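PDB 6HBE: copper-containing nitrite reductase from Thermus scotoductus, which probably catalyses the one-electron reduction of nitrite to nitric oxide at copper, with cytochrome c as the likely electron donor, and works as a homotrimer. Local coordinates for residues S213-G219 and Y262-V268; N184-V188 and I273-I279. One frame throughout, in Å; residues are numbered along the deposited sequence.

How the contacts relate
Contacts 1 and 2 are both buried, both reach the second subunit, and lie side by side on one cupredoxin-type sheet, their centres about 11 Å apart. They meet where strand 260-266 of contact 1 neighbours strand 277-282 of contact 2: Leu264 O and Gly278 N, 2.8 Å apart, are a probable hydrogen bond, and Thr266 CG2 packs on Ala276 CB. In contact 1, an antiparallel strand pair, His267 just past one strand binds a copper and His216 within the other meets the copper-bound water. Contact 2 joins a short helix to a turn and strand 277-282 through two backbone hydrogen bonds, a water and apolar packing; the Phe185 side chain lies about 5 Å from a calcium.

Contact 1: residues S213-G219 and Y262-V268; sequences STLHVVG and YTLVTHV. With CU (copper (II) ion), chain E.
An antiparallel strand pair within a buried sheet places one copper ligand, His267, and His216, which meets the copper-bound water, at a subunit interface. Strands 213-217 and 262-266 run at 169°, their axes 4.6 Å apart. Leu215-Thr266 and Val217-Leu264 are non-hydrogen-bonded pairs, CA-CA 4.5 and 4.6 Å; between them His216-Val265 is hydrogen-bonded, His216 N to Val265 O 2.7 Å and Val265 N to His216 O 2.9 Å. Val218 N to Thr263 O (2.8 Å) and His267 N to Thr214 O (2.8 Å) extend the ladder. Leu215 CD1 meets Leu264 CD1 at 3.8 Å. The histidines mark the type 2 copper site of nitrite reductases: His267 NE2 binds CU at 2.1 Å, with His80 and His114 of the second subunit and water 1. His216, chi1 t, places NE2 2.9 Å from that water, while its ND1 is hydrogen-bonded to Gln239 O. The His267 edge faces the His216 ring, centroids 5.1 Å apart, planes at 80°. Thr266 OG1 accepts from Val268 N (3.2 Å), an ST turn.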
ATOM      1  N   SER C 213       6.187   8.469   0.109  1.00 17.27           N
ATOM      2  CA  SER C 213       6.062   9.765  -0.583  1.00 17.60           C
ATOM      3  C   SER C 213       7.139   9.889  -1.642  1.00 17.85           C
ATOM      4  O   SER C 213       8.245   9.367  -1.463  1.00 19.30           O
ATOM      5  CB  SER C 213       6.194  10.915   0.420  1.00 17.95           C
ATOM      6  OG  SER C 213       6.000  12.199  -0.185  1.00 18.42           O
ATOM      7  N   THR C 214       6.831  10.586  -2.735  1.00 17.82           N
ATOM      8  CA  THR C 214       7.818  10.980  -3.742  1.00 17.63           C
ATOM      9  C   THR C 214       7.636  12.482  -3.968  1.00 16.43           C
ATOM     10  O   THR C 214       6.827  12.909  -4.803  1.00 17.54           O
ATOM     11  CB  THR C 214       7.731  10.172  -5.077  1.00 17.72           C
ATOM     12  OG1 THR C 214       6.363  10.038  -5.496  1.00 17.35           O
ATOM     13  CG2 THR C 214       8.314   8.757  -4.877  1.00 18.44           C
ATOM     14  N   LEU C 215       8.403  13.282  -3.232  1.00 17.37           N
ATOM     15  CA  LEU C 215       8.233  14.754  -3.266  1.00 18.98           C
ATOM     16  C   LEU C 215       8.739  15.340  -4.580  1.00 18.92           C
ATOM     17  O   LEU C 215       9.776  14.919  -5.069  1.00 18.67           O
ATOM     18  CB  LEU C 215       8.927  15.448  -2.097  1.00 19.85           C
ATOM     19  CG  LEU C 215       8.512  16.900  -1.824  1.00 20.12           C
ATOM     20  CD1 LEU C 215       7.091  16.991  -1.322  1.00 21.21           C
ATOM     21  CD2 LEU C 215       9.423  17.538  -0.799  1.00 20.54           C
ATOM     22  N   HIS C 216       7.980  16.284  -5.137  1.00 17.97           N
ATOM     23  CA  HIS C 216       8.210  16.814  -6.494  1.00 19.51           C
ATOM     24  C   HIS C 216       7.832  18.309  -6.541  1.00 18.67           C
ATOM     25  O   HIS C 216       6.907  18.719  -5.827  1.00 19.64           O
ATOM     26  CB  HIS C 216       7.386  15.999  -7.507  1.00 19.34           C
ATOM     27  CG  HIS C 216       7.355  16.572  -8.899  1.00 20.48           C
ATOM     28  ND1 HIS C 216       8.433  16.513  -9.766  1.00 21.54           N
ATOM     29  CD2 HIS C 216       6.354  17.176  -9.585  1.00 21.65           C
ATOM     30  CE1 HIS C 216       8.102  17.072 -10.918  1.00 22.05           C
ATOM     31  NE2 HIS C 216       6.842  17.484 -10.836  1.00 22.31           N
ATOM     32  N   VAL C 217       8.518  19.102  -7.373  1.00 19.53           N
ATOM     33  CA  VAL C 217       8.058  20.485  -7.711  1.00 20.57           C
ATOM     34  C   VAL C 217       7.819  20.606  -9.227  1.00 20.90           C
ATOM     35  O   VAL C 217       8.728  20.359  -9.999  1.00 20.11           O
ATOM     36  CB  VAL C 217       9.055  21.601  -7.249  1.00 22.80           C
ATOM     37  CG1 VAL C 217       8.568  22.984  -7.717  1.00 24.08           C
ATOM     38  CG2 VAL C 217       9.186  21.636  -5.752  1.00 23.92           C
ATOM     39  N   VAL C 218       6.585  20.955  -9.630  1.00 21.49           N
ATOM     40  CA  VAL C 218       6.216  21.101 -11.054  1.00 22.49           C
ATOM     41  C   VAL C 218       6.942  22.328 -11.601  1.00 23.04           C
ATOM     42  O   VAL C 218       6.746  23.442 -11.099  1.00 21.34           O
ATOM     43  CB  VAL C 218       4.685  21.280 -11.239  1.00 23.21           C
ATOM     44  CG1 VAL C 218       4.299  21.327 -12.725  1.00 23.29           C
ATOM     45  CG2 VAL C 218       3.916  20.162 -10.537  1.00 24.67           C
ATOM     46  N   GLY C 219       7.795  22.110 -12.604  1.00 22.82           N
ATOM     47  CA  GLY C 219       8.657  23.152 -13.146  1.00 23.02           C
ATOM     48  C   GLY C 219      10.026  23.181 -12.511  1.00 22.69           C
ATOM     49  O   GLY C 219      10.802  24.110 -12.747  1.00 23.13           O
ATOM     50  N   TYR C 262       4.847  27.208  -9.002  1.00 22.43           N
ATOM     51  CA  TYR C 262       5.641  26.008  -9.009  1.00 21.84           C
ATOM     52  C   TYR C 262       5.044  25.114  -7.916  1.00 22.38           C
ATOM     53  O   TYR C 262       5.181  25.415  -6.727  1.00 22.38           O
ATOM     54  CB  TYR C 262       7.117  26.331  -8.707  1.00 21.86           C
ATOM     55  CG  TYR C 262       7.845  27.125  -9.806  1.00 21.90           C
ATOM     56  CD1 TYR C 262       7.786  28.521  -9.846  1.00 22.33           C
ATOM     57  CD2 TYR C 262       8.593  26.481 -10.771  1.00 21.25           C
ATOM     58  CE1 TYR C 262       8.445  29.253 -10.849  1.00 21.88           C
ATOM     59  CE2 TYR C 262       9.250  27.182 -11.802  1.00 22.39           C
ATOM     60  CZ  TYR C 262       9.185  28.577 -11.822  1.00 22.35           C
ATOM     61  OH  TYR C 262       9.844  29.296 -12.808  1.00 22.40           O
ATOM     62  N   THR C 263       4.333  24.068  -8.334  1.00 22.74           N
ATOM     63  CA  THR C 263       3.481  23.293  -7.423  1.00 23.00           C
ATOM     64  C   THR C 263       4.314  22.219  -6.693  1.00 21.96           C
ATOM     65  O   THR C 263       4.991  21.422  -7.333  1.00 20.79           O
ATOM     66  CB  THR C 263       2.295  22.696  -8.207  1.00 24.22           C
ATOM     67  OG1 THR C 263       1.438  23.759  -8.635  1.00 25.44           O
ATOM     68  CG2 THR C 263       1.483  21.739  -7.373  1.00 26.31           C
ATOM     69  N   LEU C 264       4.196  22.176  -5.372  1.00 19.73           N
ATOM     70  CA  LEU C 264       4.826  21.147  -4.526  1.00 20.25           C
ATOM     71  C   LEU C 264       3.825  20.005  -4.331  1.00 21.49           C
ATOM     72  O   LEU C 264       2.662  20.234  -3.927  1.00 19.60           O
ATOM     73  CB  LEU C 264       5.179  21.752  -3.164  1.00 22.78           C
ATOM     74  CG  LEU C 264       5.829  20.841  -2.131  1.00 25.09           C
ATOM     75  CD1 LEU C 264       7.270  20.552  -2.565  1.00 25.15           C
ATOM     76  CD2 LEU C 264       5.786  21.454  -0.725  1.00 28.70           C
ATOM     77  N   VAL C 265       4.261  18.776  -4.586  1.00 20.18           N
ATOM     78  CA  VAL C 265       3.320  17.645  -4.603  1.00 22.12           C
ATOM     79  C   VAL C 265       4.087  16.340  -4.357  1.00 20.58           C
ATOM     80  O   VAL C 265       5.330  16.242  -4.629  1.00 20.03           O
ATOM     81  CB  VAL C 265       2.514  17.634  -5.942  1.00 22.63           C
ATOM     82  CG1 VAL C 265       3.393  17.274  -7.124  1.00 23.71           C
ATOM     83  CG2 VAL C 265       1.270  16.729  -5.882  1.00 23.10           C
ATOM     84  N   THR C 266       3.361  15.355  -3.825  1.00 19.20           N
ATOM     85  CA  THR C 266       3.833  13.965  -3.829  1.00 18.11           C
ATOM     86  C   THR C 266       3.345  13.284  -5.098  1.00 19.50           C
ATOM     87  O   THR C 266       2.145  13.321  -5.441  1.00 18.85           O
ATOM     88  CB  THR C 266       3.413  13.110  -2.584  1.00 17.48           C
ATOM     89  OG1 THR C 266       3.750  11.742  -2.837  1.00 16.01           O
ATOM     90  CG2 THR C 266       1.908  13.196  -2.284  1.00 17.58           C
ATOM     91  N   HIS C 267       4.240  12.587  -5.783  1.00 18.48           N
ATOM     92  CA  HIS C 267       3.858  11.905  -7.035  1.00 17.85           C
ATOM     93  C   HIS C 267       3.143  10.541  -6.802  1.00 17.56           C
ATOM     94  O   HIS C 267       2.813   9.855  -7.752  1.00 17.48           O
ATOM     95  CB  HIS C 267       5.035  11.815  -8.023  1.00 18.36           C
ATOM     96  CG  HIS C 267       4.733  12.460  -9.349  1.00 18.86           C
ATOM     97  ND1 HIS C 267       3.999  11.839 -10.329  1.00 18.34           N
ATOM     98  CD2 HIS C 267       5.016  13.705  -9.822  1.00 19.74           C
ATOM     99  CE1 HIS C 267       3.871  12.655 -11.364  1.00 19.83           C
ATOM    100  NE2 HIS C 267       4.472  13.795 -11.078  1.00 19.73           N
ATOM    101  N   VAL C 268       2.884  10.189  -5.531  1.00 16.43           N
ATOM    102  CA  VAL C 268       2.001   9.088  -5.178  1.00 17.73           C
ATOM    103  C   VAL C 268       0.584   9.703  -5.258  1.00 17.29           C
ATOM    104  O   VAL C 268       0.066  10.297  -4.255  1.00 18.48           O
ATOM    105  CB  VAL C 268       2.298   8.509  -3.773  1.00 17.56           C
ATOM    106  CG1 VAL C 268       1.332   7.367  -3.447  1.00 17.84           C
ATOM    107  CG2 VAL C 268       3.750   8.031  -3.700  1.00 18.18           C
TER
HETATM  108 CU    CU E 501       4.586  15.302 -12.481  1.00 22.07          CU
HETATM  109  O   HOH W   1       4.458  17.278 -12.513  1.00 28.92           O

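Contact 2: residues N184-V188 and I273-I279; sequences NFRYV and IKGALGI
At the apolar centre, the ring of Phe185 (chi1 m) lies over Gly275, whose CA stands 3.5 Å from the ring centroid and 15° off its normal, a CH-pi contact. The same ring reaches Leu277, CE1 to CB 3.7 Å. Val188 carries the packing along the strand, its CG2 3.5 Å from Leu277 CD2 and its CG1 4.1 Å from Ile279 CD1. Val378 and Phe379 of the second subunit also pack on Phe185, the latter edge-to-face.

Gly275 (phi 137°, psi -6°) ends helix 269-272 in a Schellman motif; at these angles a CB would be jammed against Lys274 O, and it would also clash with Asn184 OD1. On Gly278 a CB would strike Tyr187 CB. The backbones come closest at Asn184-Gly275 (CA-CA 4.2 Å) and Tyr187-Gly278 (4.3 Å). Phe185, left-handed at the N-cap of helix 186-189, donates its N to Gly275 O at 2.9 Å. Ile279 N donates to Tyr187 O, also 2.9 Å. Between these bonds water 2 accepts from Tyr187 N (2.9 Å) and donates to Leu277 O (2.8 Å). At the polar edge, Asn184 ND2 is hydrogen-bonded to OD2 of Asp36, a calcium ligand.

The direct and water-mediated bonds thus satisfy main-chain groups where helix meets strand without regular sheet pairing, while Asn184 ties this junction to a residue of the calcium site.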
ATOM      1  N   ASN C 184      -5.370  19.933   4.819  1.00 18.43           N
ATOM      2  CA  ASN C 184      -5.552  19.588   3.415  1.00 19.47           C
ATOM      3  C   ASN C 184      -5.361  20.803   2.515  1.00 20.95           C
ATOM      4  O   ASN C 184      -5.994  21.832   2.734  1.00 21.61           O
ATOM      5  CB  ASN C 184      -6.972  19.043   3.186  1.00 20.40           C
ATOM      6  CG  ASN C 184      -7.209  17.692   3.846  1.00 21.47           C
ATOM      7  OD1 ASN C 184      -6.289  17.024   4.288  1.00 22.23           O
ATOM      8  ND2 ASN C 184      -8.471  17.302   3.927  1.00 20.44           N
ATOM      9  N   PHE C 185      -4.477  20.702   1.522  1.00 19.51           N
ATOM     10  CA  PHE C 185      -4.290  21.783   0.529  1.00 20.45           C
ATOM     11  C   PHE C 185      -4.030  23.166   1.192  1.00 21.48           C
ATOM     12  O   PHE C 185      -4.351  24.229   0.629  1.00 20.91           O
ATOM     13  CB  PHE C 185      -5.492  21.829  -0.442  1.00 18.67           C
ATOM     14  CG  PHE C 185      -5.733  20.512  -1.168  1.00 19.36           C
ATOM     15  CD1 PHE C 185      -4.713  19.927  -1.944  1.00 18.80           C
ATOM     16  CD2 PHE C 185      -6.973  19.866  -1.109  1.00 19.21           C
ATOM     17  CE1 PHE C 185      -4.901  18.706  -2.597  1.00 18.89           C
ATOM     18  CE2 PHE C 185      -7.159  18.659  -1.770  1.00 19.84           C
ATOM     19  CZ  PHE C 185      -6.130  18.091  -2.519  1.00 19.17           C
ATOM     20  N   ARG C 186      -3.397  23.128   2.363  1.00 21.76           N
ATOM     21  CA  ARG C 186      -3.035  24.337   3.134  1.00 23.89           C
ATOM     22  C   ARG C 186      -2.376  25.429   2.281  1.00 22.67           C
ATOM     23  O   ARG C 186      -2.721  26.611   2.394  1.00 21.63           O
ATOM     24  CB  ARG C 186      -2.056  23.917   4.240  1.00 25.52           C
ATOM     25  CG  ARG C 186      -1.654  25.031   5.117  1.00 28.81           C
ATOM     26  CD  ARG C 186      -0.952  24.525   6.348  1.00 27.73           C
ATOM     27  NE  ARG C 186      -0.657  25.707   7.126  1.00 27.63           N
ATOM     28  CZ  ARG C 186      -0.180  25.725   8.358  1.00 27.71           C
ATOM     29  NH1 ARG C 186       0.072  24.610   9.019  1.00 24.52           N
ATOM     30  NH2 ARG C 186       0.047  26.898   8.930  1.00 32.86           N
ATOM     31  N   TYR C 187      -1.422  25.022   1.438  1.00 22.07           N
ATOM     32  CA  TYR C 187      -0.640  25.952   0.641  1.00 21.52           C
ATOM     33  C   TYR C 187      -1.171  26.101  -0.800  1.00 20.97           C
ATOM     34  O   TYR C 187      -0.527  26.720  -1.642  1.00 21.86           O
ATOM     35  CB  TYR C 187       0.854  25.603   0.696  1.00 20.52           C
ATOM     36  CG  TYR C 187       1.388  25.487   2.120  1.00 20.70           C
ATOM     37  CD1 TYR C 187       1.497  26.611   2.944  1.00 19.87           C
ATOM     38  CD2 TYR C 187       1.774  24.249   2.648  1.00 21.01           C
ATOM     39  CE1 TYR C 187       1.942  26.514   4.268  1.00 20.19           C
ATOM     40  CE2 TYR C 187       2.228  24.125   3.977  1.00 21.45           C
ATOM     41  CZ  TYR C 187       2.342  25.266   4.786  1.00 21.87           C
ATOM     42  OH  TYR C 187       2.791  25.168   6.102  1.00 21.13           O
ATOM     43  N   VAL C 188      -2.360  25.554  -1.070  1.00 20.99           N
ATOM     44  CA  VAL C 188      -3.208  26.057  -2.172  1.00 22.62           C
ATOM     45  C   VAL C 188      -4.015  27.257  -1.661  1.00 23.20           C
ATOM     46  O   VAL C 188      -4.043  28.320  -2.316  1.00 22.94           O
ATOM     47  CB  VAL C 188      -4.139  24.964  -2.765  1.00 22.50           C
ATOM     48  CG1 VAL C 188      -4.984  25.512  -3.901  1.00 22.66           C
ATOM     49  CG2 VAL C 188      -3.309  23.790  -3.288  1.00 22.25           C
ATOM     50  N   ILE C 273      -4.145  13.509  -4.164  1.00 17.73           N
ATOM     51  CA  ILE C 273      -5.587  13.789  -4.350  1.00 17.95           C
ATOM     52  C   ILE C 273      -6.357  13.960  -3.028  1.00 18.86           C
ATOM     53  O   ILE C 273      -7.487  14.521  -3.022  1.00 18.18           O
ATOM     54  CB  ILE C 273      -6.214  12.691  -5.258  1.00 19.69           C
ATOM     55  CG1 ILE C 273      -7.494  13.171  -5.974  1.00 20.46           C
ATOM     56  CG2 ILE C 273      -6.467  11.419  -4.491  1.00 19.06           C
ATOM     57  CD1 ILE C 273      -7.874  12.303  -7.137  1.00 20.95           C
ATOM     58  N   LYS C 274      -5.777  13.467  -1.939  1.00 17.63           N
ATOM     59  CA  LYS C 274      -6.331  13.482  -0.585  1.00 18.78           C
ATOM     60  C   LYS C 274      -5.881  14.677   0.274  1.00 19.54           C
ATOM     61  O   LYS C 274      -6.253  14.739   1.458  1.00 19.89           O
ATOM     62  CB  LYS C 274      -5.951  12.159   0.148  1.00 19.56           C
ATOM     63  CG  LYS C 274      -6.651  10.913  -0.382  1.00 19.70           C
ATOM     64  CD  LYS C 274      -6.294   9.655   0.386  1.00 20.01           C
ATOM     65  CE  LYS C 274      -6.921   8.395  -0.212  1.00 20.97           C
ATOM     66  NZ  LYS C 274      -6.458   7.137   0.453  1.00 20.77           N
ATOM     67  N   GLY C 275      -5.061  15.595  -0.291  1.00 18.24           N
ATOM     68  CA  GLY C 275      -4.684  16.830   0.386  1.00 18.20           C
ATOM     69  C   GLY C 275      -3.227  17.271   0.297  1.00 18.18           C
ATOM     70  O   GLY C 275      -2.914  18.346   0.776  1.00 18.66           O
ATOM     71  N   ALA C 276      -2.355  16.460  -0.278  1.00 17.21           N
ATOM     72  CA  ALA C 276      -0.856  16.694  -0.208  1.00 17.77           C
ATOM     73  C   ALA C 276      -0.377  17.344  -1.508  1.00 18.67           C
ATOM     74  O   ALA C 276       0.314  16.726  -2.358  1.00 17.26           O
ATOM     75  CB  ALA C 276      -0.148  15.380   0.070  1.00 16.75           C
ATOM     76  N   LEU C 277      -0.763  18.620  -1.645  1.00 19.27           N
ATOM     77  CA  LEU C 277      -0.414  19.440  -2.795  1.00 20.03           C
ATOM     78  C   LEU C 277      -0.421  20.901  -2.273  1.00 19.77           C
ATOM     79  O   LEU C 277      -1.325  21.274  -1.508  1.00 19.49           O
ATOM     80  CB  LEU C 277      -1.449  19.232  -3.930  1.00 20.13           C
ATOM     81  CG  LEU C 277      -1.209  19.949  -5.295  1.00 20.92           C
ATOM     82  CD1 LEU C 277      -1.774  19.182  -6.495  1.00 22.36           C
ATOM     83  CD2 LEU C 277      -1.711  21.404  -5.297  1.00 21.81           C
ATOM     84  N   GLY C 278       0.601  21.681  -2.624  1.00 19.65           N
ATOM     85  CA  GLY C 278       0.685  23.132  -2.280  1.00 21.50           C
ATOM     86  C   GLY C 278       1.356  23.938  -3.395  1.00 22.35           C
ATOM     87  O   GLY C 278       1.792  23.346  -4.402  1.00 21.33           O
ATOM     88  N   ILE C 279       1.401  25.268  -3.250  1.00 20.94           N
ATOM     89  CA  ILE C 279       1.876  26.173  -4.333  1.00 21.56           C
ATOM     90  C   ILE C 279       2.988  27.092  -3.816  1.00 20.81           C
ATOM     91  O   ILE C 279       2.796  27.739  -2.783  1.00 22.00           O
ATOM     92  CB  ILE C 279       0.730  27.060  -4.883  1.00 23.73           C
ATOM     93  CG1 ILE C 279      -0.318  26.210  -5.585  1.00 23.85           C
ATOM     94  CG2 ILE C 279       1.255  28.111  -5.882  1.00 24.22           C
ATOM     95  CD1 ILE C 279      -1.636  26.906  -5.886  1.00 23.29           C
TER
HETATM   96  O   HOH W   2      -0.458  22.287   0.937  1.00 18.57           O